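Local coordinates for protein putative enoyl-CoA hydratase (Streptomyces coelicolor A3, PDB 3G64) that probably acts on acyl-CoA thioesters as an enoyl-CoA hydratase or a related enzyme of the crotonase family, at residues T42-A54 and F98-R110. Sequence-based numbering, arbitrary orientation. Where two conformers were deposited one is given.
Sequences TFEAYADLRDLLA and FNRMTGQVVRAVR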
ATOM      1  N   THR A  42      30.423  -6.799   4.798  1.00 27.12           N
ATOM      2  CA  THR A  42      31.421  -5.968   5.445  1.00 26.43           C
ATOM      3  C   THR A  42      31.300  -4.532   4.903  1.00 27.32           C
ATOM      4  O   THR A  42      30.590  -4.292   3.928  1.00 26.27           O
ATOM      5  CB  THR A  42      32.789  -6.451   5.073  1.00 25.77           C
ATOM      6  OG1 THR A  42      32.906  -6.370   3.649  1.00 27.14           O
ATOM      7  CG2 THR A  42      32.991  -7.947   5.519  1.00 22.98           C
ATOM      8  N   PHE A  43      32.036  -3.602   5.503  1.00 22.62           N
ATOM      9  CA  PHE A  43      32.057  -2.243   5.022  1.00 25.81           C
ATOM     10  C   PHE A  43      32.424  -2.207   3.553  1.00 27.37           C
ATOM     11  O   PHE A  43      31.846  -1.441   2.794  1.00 28.90           O
ATOM     12  CB  PHE A  43      33.076  -1.418   5.827  1.00 26.04           C
ATOM     13  CG  PHE A  43      32.676  -1.217   7.264  1.00 25.57           C
ATOM     14  CD1 PHE A  43      31.399  -0.790   7.579  1.00 24.34           C
ATOM     15  CD2 PHE A  43      33.558  -1.484   8.289  1.00 31.96           C
ATOM     16  CE1 PHE A  43      31.005  -0.613   8.903  1.00 25.06           C
ATOM     17  CE2 PHE A  43      33.185  -1.314   9.612  1.00 33.01           C
ATOM     18  CZ  PHE A  43      31.900  -0.869   9.922  1.00 29.15           C
ATOM     19  N   GLU A  44      33.411  -3.009   3.164  1.00 26.85           N
ATOM     20  CA  GLU A  44      33.920  -2.990   1.789  1.00 24.87           C
ATOM     21  C   GLU A  44      32.923  -3.583   0.790  1.00 25.17           C
ATOM     22  O   GLU A  44      32.913  -3.198  -0.370  1.00 25.32           O
ATOM     23  CB  GLU A  44      35.253  -3.748   1.686  1.00 26.85           C
ATOM     24  CG  GLU A  44      36.409  -3.052   2.373  1.00 38.42           C
ATOM     25  CD  GLU A  44      36.424  -3.270   3.893  1.00 51.61           C
ATOM     26  OE1 GLU A  44      35.669  -4.133   4.419  1.00 44.48           O
ATOM     27  OE2 GLU A  44      37.201  -2.552   4.565  1.00 63.56           O
ATOM     28  N   ALA A  45      32.095  -4.526   1.228  1.00 23.70           N
ATOM     29  CA  ALA A  45      31.084  -5.076   0.338  1.00 26.70           C
ATOM     30  C   ALA A  45      29.989  -4.036   0.077  1.00 26.40           C
ATOM     31  O   ALA A  45      29.503  -3.901  -1.041  1.00 23.80           O
ATOM     32  CB  ALA A  45      30.492  -6.345   0.909  1.00 21.74           C
ATOM     33  N   TYR A  46      29.579  -3.322   1.120  1.00 23.46           N
ATOM     34  CA  TYR A  46      28.651  -2.214   0.914  1.00 24.06           C
ATOM     35  C   TYR A  46      29.256  -1.188  -0.057  1.00 28.28           C
ATOM     36  O   TYR A  46      28.558  -0.665  -0.921  1.00 26.58           O
ATOM     37  CB  TYR A  46      28.342  -1.525   2.234  1.00 25.64           C
ATOM     38  CG  TYR A  46      27.291  -2.224   3.076  1.00 24.69           C
ATOM     39  CD1 TYR A  46      25.973  -2.355   2.624  1.00 28.27           C
ATOM     40  CD2 TYR A  46      27.602  -2.702   4.337  1.00 24.34           C
ATOM     41  CE1 TYR A  46      25.003  -2.974   3.416  1.00 29.47           C
ATOM     42  CE2 TYR A  46      26.647  -3.305   5.127  1.00 25.84           C
ATOM     43  CZ  TYR A  46      25.354  -3.440   4.660  1.00 31.55           C
ATOM     44  OH  TYR A  46      24.433  -4.046   5.475  1.00 36.87           O
ATOM     45  N   ALA A  47      30.555  -0.907   0.082  1.00 26.87           N
ATOM     46  CA  ALA A  47      31.179   0.109  -0.770  1.00 25.64           C
ATOM     47  C   ALA A  47      31.202  -0.343  -2.216  1.00 24.24           C
ATOM     48  O   ALA A  47      31.013   0.460  -3.136  1.00 28.77           O
ATOM     49  CB  ALA A  47      32.621   0.472  -0.264  1.00 21.58           C
ATOM     50  N   ASP A  48      31.426  -1.636  -2.432  1.00 20.44           N
ATOM     51  CA  ASP A  48      31.417  -2.151  -3.789  1.00 26.79           C
ATOM     52  C   ASP A  48      30.014  -2.203  -4.363  1.00 29.50           C
ATOM     53  O   ASP A  48      29.824  -1.935  -5.558  1.00 28.45           O
ATOM     54  CB  ASP A  48      32.090  -3.522  -3.874  1.00 27.94           C
ATOM     55  CG  ASP A  48      33.609  -3.421  -3.953  1.00 31.35           C
ATOM     56  OD1 ASP A  48      34.153  -2.296  -3.779  1.00 30.23           O
ATOM     57  OD2 ASP A  48      34.247  -4.472  -4.182  1.00 28.90           O
ATOM     58  N   LEU A  49      29.021  -2.535  -3.537  1.00 22.76           N
ATOM     59  CA  LEU A  49      27.638  -2.453  -4.032  1.00 22.71           C
ATOM     60  C   LEU A  49      27.327  -1.029  -4.501  1.00 23.50           C
ATOM     61  O   LEU A  49      26.780  -0.818  -5.585  1.00 21.19           O
ATOM     62  CB  LEU A  49      26.637  -2.853  -2.940  1.00 20.37           C
ATOM     63  CG  LEU A  49      26.644  -4.392  -2.742  1.00 30.74           C
ATOM     64  CD1 LEU A  49      25.914  -4.795  -1.471  1.00 25.45           C
ATOM     65  CD2 LEU A  49      26.059  -5.116  -3.955  1.00 30.07           C
ATOM     66  N   ARG A  50      27.667  -0.055  -3.670  1.00 22.47           N
ATOM     67  CA  ARG A  50      27.337   1.344  -3.970  1.00 23.39           C
ATOM     68  C   ARG A  50      27.997   1.745  -5.286  1.00 25.44           C
ATOM     69  O   ARG A  50      27.348   2.273  -6.202  1.00 25.24           O
ATOM     70  CB  ARG A  50      27.855   2.250  -2.831  1.00 19.09           C
ATOM     71  CG  ARG A  50      27.787   3.774  -3.123  1.00 25.60           C
ATOM     72  CD  ARG A  50      28.636   4.611  -2.105  1.00 26.48           C
ATOM     73  NE  ARG A  50      30.047   4.228  -2.203  1.00 31.31           N
ATOM     74  CZ  ARG A  50      30.903   4.217  -1.185  1.00 30.84           C
ATOM     75  NH1 ARG A  50      30.502   4.581   0.036  1.00 28.24           N
ATOM     76  NH2 ARG A  50      32.160   3.818  -1.385  1.00 30.65           N
ATOM     77  N   ASP A  51      29.300   1.490  -5.372  1.00 26.03           N
ATOM     78  CA  ASP A  51      30.103   1.980  -6.482  1.00 26.51           C
ATOM     79  C   ASP A  51      29.863   1.203  -7.768  1.00 30.24           C
ATOM     80  O   ASP A  51      29.898   1.789  -8.860  1.00 29.80           O
ATOM     81  CB  ASP A  51      31.573   1.950  -6.112  1.00 24.60           C
ATOM     82  CG  ASP A  51      31.912   2.929  -5.000  1.00 29.45           C
ATOM     83  OD1 ASP A  51      31.175   3.939  -4.840  1.00 30.21           O
ATOM     84  OD2 ASP A  51      32.915   2.690  -4.288  1.00 31.50           O
ATOM     85  N   LEU A  52      29.624  -0.104  -7.645  1.00 25.44           N
ATOM     86  CA  LEU A  52      29.283  -0.923  -8.813  1.00 26.96           C
ATOM     87  C   LEU A  52      27.953  -0.468  -9.398  1.00 29.11           C
ATOM     88  O   LEU A  52      27.851  -0.281 -10.595  1.00 30.74           O
ATOM     89  CB  LEU A  52      29.223  -2.423  -8.475  1.00 25.28           C
ATOM     90  CG  LEU A  52      28.638  -3.311  -9.574  1.00 28.22           C
ATOM     91  CD1 LEU A  52      29.599  -3.351 -10.778  1.00 25.61           C
ATOM     92  CD2 LEU A  52      28.353  -4.732  -9.082  1.00 28.52           C
ATOM     93  N   LEU A  53      26.933  -0.281  -8.557  1.00 28.31           N
ATOM     94  CA  LEU A  53      25.641   0.138  -9.085  1.00 24.16           C
ATOM     95  C   LEU A  53      25.760   1.497  -9.767  1.00 27.19           C
ATOM     96  O   LEU A  53      25.169   1.715 -10.828  1.00 26.12           O
ATOM     97  CB  LEU A  53      24.560   0.179  -8.010  1.00 27.72           C
ATOM     98  CG  LEU A  53      24.150  -1.215  -7.508  1.00 33.44           C
ATOM     99  CD1 LEU A  53      23.241  -1.102  -6.302  1.00 31.96           C
ATOM    100  CD2 LEU A  53      23.496  -2.053  -8.617  1.00 31.19           C
ATOM    101  N   ALA A  54      26.538   2.405  -9.183  1.00 24.67           N
ATOM    102  CA  ALA A  54      26.700   3.734  -9.780  1.00 27.98           C
ATOM    103  C   ALA A  54      27.378   3.595 -11.146  1.00 25.95           C
ATOM    104  O   ALA A  54      26.990   4.221 -12.132  1.00 29.74           O
ATOM    105  CB  ALA A  54      27.522   4.656  -8.849  1.00 24.05           C
ATOM    106  N   PHE A  98      28.112   5.597   7.738  1.00 19.24           N
ATOM    107  CA  PHE A  98      27.855   4.159   7.498  1.00 15.32           C
ATOM    108  C   PHE A  98      26.350   3.961   7.210  1.00 20.46           C
ATOM    109  O   PHE A  98      25.954   3.329   6.236  1.00 19.50           O
ATOM    110  CB  PHE A  98      28.307   3.266   8.682  1.00 20.77           C
ATOM    111  CG  PHE A  98      27.748   1.877   8.598  1.00 23.32           C
ATOM    112  CD1 PHE A  98      28.195   1.004   7.599  1.00 22.31           C
ATOM    113  CD2 PHE A  98      26.708   1.474   9.419  1.00 24.98           C
ATOM    114  CE1 PHE A  98      27.627  -0.282   7.436  1.00 25.31           C
ATOM    115  CE2 PHE A  98      26.136   0.157   9.278  1.00 25.24           C
ATOM    116  CZ  PHE A  98      26.596  -0.701   8.275  1.00 20.13           C
ATOM    117  N   ASN A  99      25.497   4.524   8.054  1.00 21.10           N
ATOM    118  CA  ASN A  99      24.075   4.338   7.844  1.00 20.24           C
ATOM    119  C   ASN A  99      23.535   5.024   6.612  1.00 22.98           C
ATOM    120  O   ASN A  99      22.567   4.551   5.999  1.00 24.70           O
ATOM    121  CB  ASN A  99      23.290   4.689   9.092  1.00 21.31           C
ATOM    122  CG  ASN A  99      23.596   3.725  10.225  1.00 25.13           C
ATOM    123  OD1 ASN A  99      23.172   2.555  10.184  1.00 26.61           O
ATOM    124  ND2 ASN A  99      24.362   4.183  11.211  1.00 20.44           N
ATOM    125  N   ARG A 100      24.174   6.115   6.222  1.00 18.77           N
ATOM    126  CA  ARG A 100      23.784   6.751   4.973  1.00 23.31           C
ATOM    127  C   ARG A 100      24.198   5.873   3.799  1.00 22.01           C
ATOM    128  O   ARG A 100      23.493   5.789   2.804  1.00 27.12           O
ATOM    129  CB  ARG A 100      24.425   8.136   4.833  1.00 23.35           C
ATOM    130  CG  ARG A 100      24.084   8.815   3.508  1.00 34.01           C
ATOM    131  CD  ARG A 100      24.533  10.278   3.508  1.00 42.10           C
ATOM    132  NE  ARG A 100      23.593  11.174   4.193  1.00 44.98           N
ATOM    133  CZ  ARG A 100      23.944  12.026   5.155  1.00 44.20           C
ATOM    134  NH1 ARG A 100      25.218  12.065   5.536  1.00 41.84           N
ATOM    135  NH2 ARG A 100      23.033  12.847   5.724  1.00 33.48           N
HETATM  136  N   MSE A 101      25.366   5.256   3.901  1.00 21.97           N
HETATM  137  CA  MSE A 101      25.854   4.436   2.806  1.00 23.75           C
HETATM  138  C   MSE A 101      24.918   3.238   2.579  1.00 23.58           C
HETATM  139  O   MSE A 101      24.631   2.877   1.442  1.00 20.68           O
HETATM  140  CB  MSE A 101      27.271   3.932   3.084  1.00 19.90           C
HETATM  141  CG  MSE A 101      27.646   2.744   2.175  1.00 20.66           C
HETATM  142 SE   MSE A 101      29.529   2.187   2.313  0.89 33.56          SE
HETATM  143  CE  MSE A 101      29.474   1.317   4.090  1.00 25.91           C
ATOM    144  N   THR A 102      24.436   2.610   3.650  1.00 20.39           N
ATOM    145  CA  THR A 102      23.582   1.436   3.429  1.00 20.28           C
ATOM    146  C   THR A 102      22.246   1.837   2.805  1.00 24.47           C
ATOM    147  O   THR A 102      21.768   1.198   1.855  1.00 24.72           O
ATOM    148  CB  THR A 102      23.302   0.688   4.739  1.00 21.69           C
ATOM    149  OG1 THR A 102      22.704   1.597   5.676  1.00 20.75           O
ATOM    150  CG2 THR A 102      24.578   0.125   5.307  1.00 24.11           C
ATOM    151  N   GLY A 103      21.654   2.918   3.317  1.00 24.36           N
ATOM    152  CA  GLY A 103      20.445   3.473   2.723  1.00 18.43           C
ATOM    153  C   GLY A 103      20.631   3.839   1.262  1.00 23.55           C
ATOM    154  O   GLY A 103      19.730   3.634   0.437  1.00 24.62           O
ATOM    155  N   GLN A 104      21.787   4.369   0.899  0.50 21.43           N
ATOM    156  CA  GLN A 104      21.951   4.735  -0.509  0.50 19.47           C
ATOM    157  C   GLN A 104      22.220   3.506  -1.390  0.50 20.28           C
ATOM    158  O   GLN A 104      22.031   3.565  -2.609  0.50 20.48           O
ATOM    159  CB  GLN A 104      23.028   5.813  -0.696  0.50 23.22           C
ATOM    160  CG  GLN A 104      22.758   7.112   0.108  0.50 30.74           C
ATOM    161  CD  GLN A 104      21.693   8.002  -0.499  0.50 36.77           C
ATOM    162  OE1 GLN A 104      21.618   8.160  -1.720  0.50 40.53           O
ATOM    163  NE2 GLN A 104      20.881   8.630   0.359  0.50 38.27           N
ATOM    164  N   VAL A 105      22.639   2.387  -0.788  1.00 20.76           N
ATOM    165  CA  VAL A 105      22.697   1.144  -1.572  1.00 20.60           C
ATOM    166  C   VAL A 105      21.283   0.737  -1.991  1.00 21.84           C
ATOM    167  O   VAL A 105      21.017   0.478  -3.172  1.00 23.96           O
ATOM    168  CB  VAL A 105      23.401  -0.001  -0.820  1.00 17.01           C
ATOM    169  CG1 VAL A 105      23.239  -1.327  -1.641  1.00 19.35           C
ATOM    170  CG2 VAL A 105      24.861   0.352  -0.660  1.00 20.43           C
ATOM    171  N   VAL A 106      20.364   0.738  -1.028  1.00 20.71           N
ATOM    172  CA  VAL A 106      18.975   0.375  -1.293  1.00 22.04           C
ATOM    173  C   VAL A 106      18.347   1.352  -2.293  1.00 23.03           C
ATOM    174  O   VAL A 106      17.639   0.935  -3.226  1.00 22.62           O
ATOM    175  CB  VAL A 106      18.166   0.322   0.032  1.00 27.24           C
ATOM    176  CG1 VAL A 106      16.684   0.267  -0.230  1.00 26.21           C
ATOM    177  CG2 VAL A 106      18.611  -0.901   0.861  1.00 20.56           C
ATOM    178  N   ARG A 107      18.613   2.647  -2.119  1.00 18.91           N
ATOM    179  CA  ARG A 107      18.101   3.629  -3.056  1.00 21.53           C
ATOM    180  C   ARG A 107      18.665   3.368  -4.463  1.00 24.42           C
ATOM    181  O   ARG A 107      17.938   3.448  -5.470  1.00 25.14           O
ATOM    182  CB  ARG A 107      18.453   5.039  -2.582  1.00 23.19           C
ATOM    183  CG  ARG A 107      17.649   6.096  -3.314  1.00 27.71           C
ATOM    184  CD  ARG A 107      17.905   7.530  -2.756  1.00 33.85           C
ATOM    185  NE  ARG A 107      19.160   8.042  -3.279  1.00 42.66           N
ATOM    186  CZ  ARG A 107      19.530   9.327  -3.253  1.00 54.15           C
ATOM    187  NH1 ARG A 107      18.744  10.264  -2.726  1.00 50.87           N
ATOM    188  NH2 ARG A 107      20.703   9.682  -3.762  1.00 59.07           N
ATOM    189  N   ALA A 108      19.957   3.051  -4.534  1.00 22.13           N
ATOM    190  CA  ALA A 108      20.580   2.767  -5.828  1.00 24.20           C
ATOM    191  C   ALA A 108      19.928   1.530  -6.492  1.00 25.74           C
ATOM    192  O   ALA A 108      19.731   1.499  -7.709  1.00 24.75           O
ATOM    193  CB  ALA A 108      22.078   2.553  -5.658  1.00 22.24           C
ATOM    194  N   VAL A 109      19.566   0.519  -5.701  1.00 21.22           N
ATOM    195  CA  VAL A 109      18.832  -0.605  -6.285  1.00 23.02           C
ATOM    196  C   VAL A 109      17.491  -0.135  -6.836  1.00 26.06           C
ATOM    197  O   VAL A 109      17.100  -0.511  -7.938  1.00 25.82           O
ATOM    198  CB  VAL A 109      18.615  -1.772  -5.295  1.00 22.40           C
ATOM    199  CG1 VAL A 109      17.679  -2.838  -5.914  1.00 22.47           C
ATOM    200  CG2 VAL A 109      19.944  -2.407  -4.934  1.00 17.68           C
ATOM    201  N   ARG A 110      16.783   0.702  -6.076  1.00 24.87           N
ATOM    202  CA  ARG A 110      15.491   1.206  -6.534  1.00 22.85           C
ATOM    203  C   ARG A 110      15.598   2.100  -7.793  1.00 28.11           C
ATOM    204  O   ARG A 110      14.616   2.235  -8.542  1.00 24.20           O
ATOM    205  CB  ARG A 110      14.754   1.964  -5.392  1.00 21.65           C
ATOM    206  CG  ARG A 110      14.376   1.027  -4.160  1.00 17.51           C
ATOM    207  CD  ARG A 110      13.508  -0.200  -4.604  1.00 19.26           C
ATOM    208  NE  ARG A 110      12.492   0.185  -5.600  1.00 24.16           N
ATOM    209  CZ  ARG A 110      12.129  -0.569  -6.643  1.00 31.19           C
ATOM    210  NH1 ARG A 110      12.688  -1.767  -6.846  1.00 27.87           N
ATOM    211  NH2 ARG A 110      11.216  -0.122  -7.506  1.00 28.14           N
TER
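Phe43 turns the edge of its ring to the face of Phe98, CE1 reaching Phe98 CD1 at 3.5 Å with the planes at 80°, at the start of a pair of crotonase-fold helices inclined to each other but running the same way. The axes of segments 43-54 and 98-110, parts of helices 43-58 and 92-111, meet at 36° and are 9.2 Å apart at closest. Ile83 of helix 80-87 touches both phenylalanines and Tyr46, the third member of this aromatic cluster. Tyr46 is a knob among Phe98, Met101, Thr102 and Val105: Thr102 CG2 lies over one face of its ring, 3.7 Å from the centroid, in a CH-pi contact, while Phe98 presents an edge to the ring in an offset T-shaped pair. CG beside the backbone N (chi1 -81°) places the ring against Thr102 CG2 and beside Phe98. Tyr46 CB separately meets CE of selenomethionine Met101, at 3.6 Å. With an alanine here, the Phe98 edge would probably lose the ring face it points at, and Thr102 CG2 its CH-pi partner, opening a gap between the helices. Farther along, Leu49 CB meets Val105 CG1. On the outer side, Arg50 grips Asp51 side-on through NE and NH2; its chain bends at chi3 and crosses Met101 at about a right angle, NH1 3.4 Å from SE. Leu53 CD1 touches both Ala108 CB, at 3.9 Å, and Val109 CG2, at 3.8 Å.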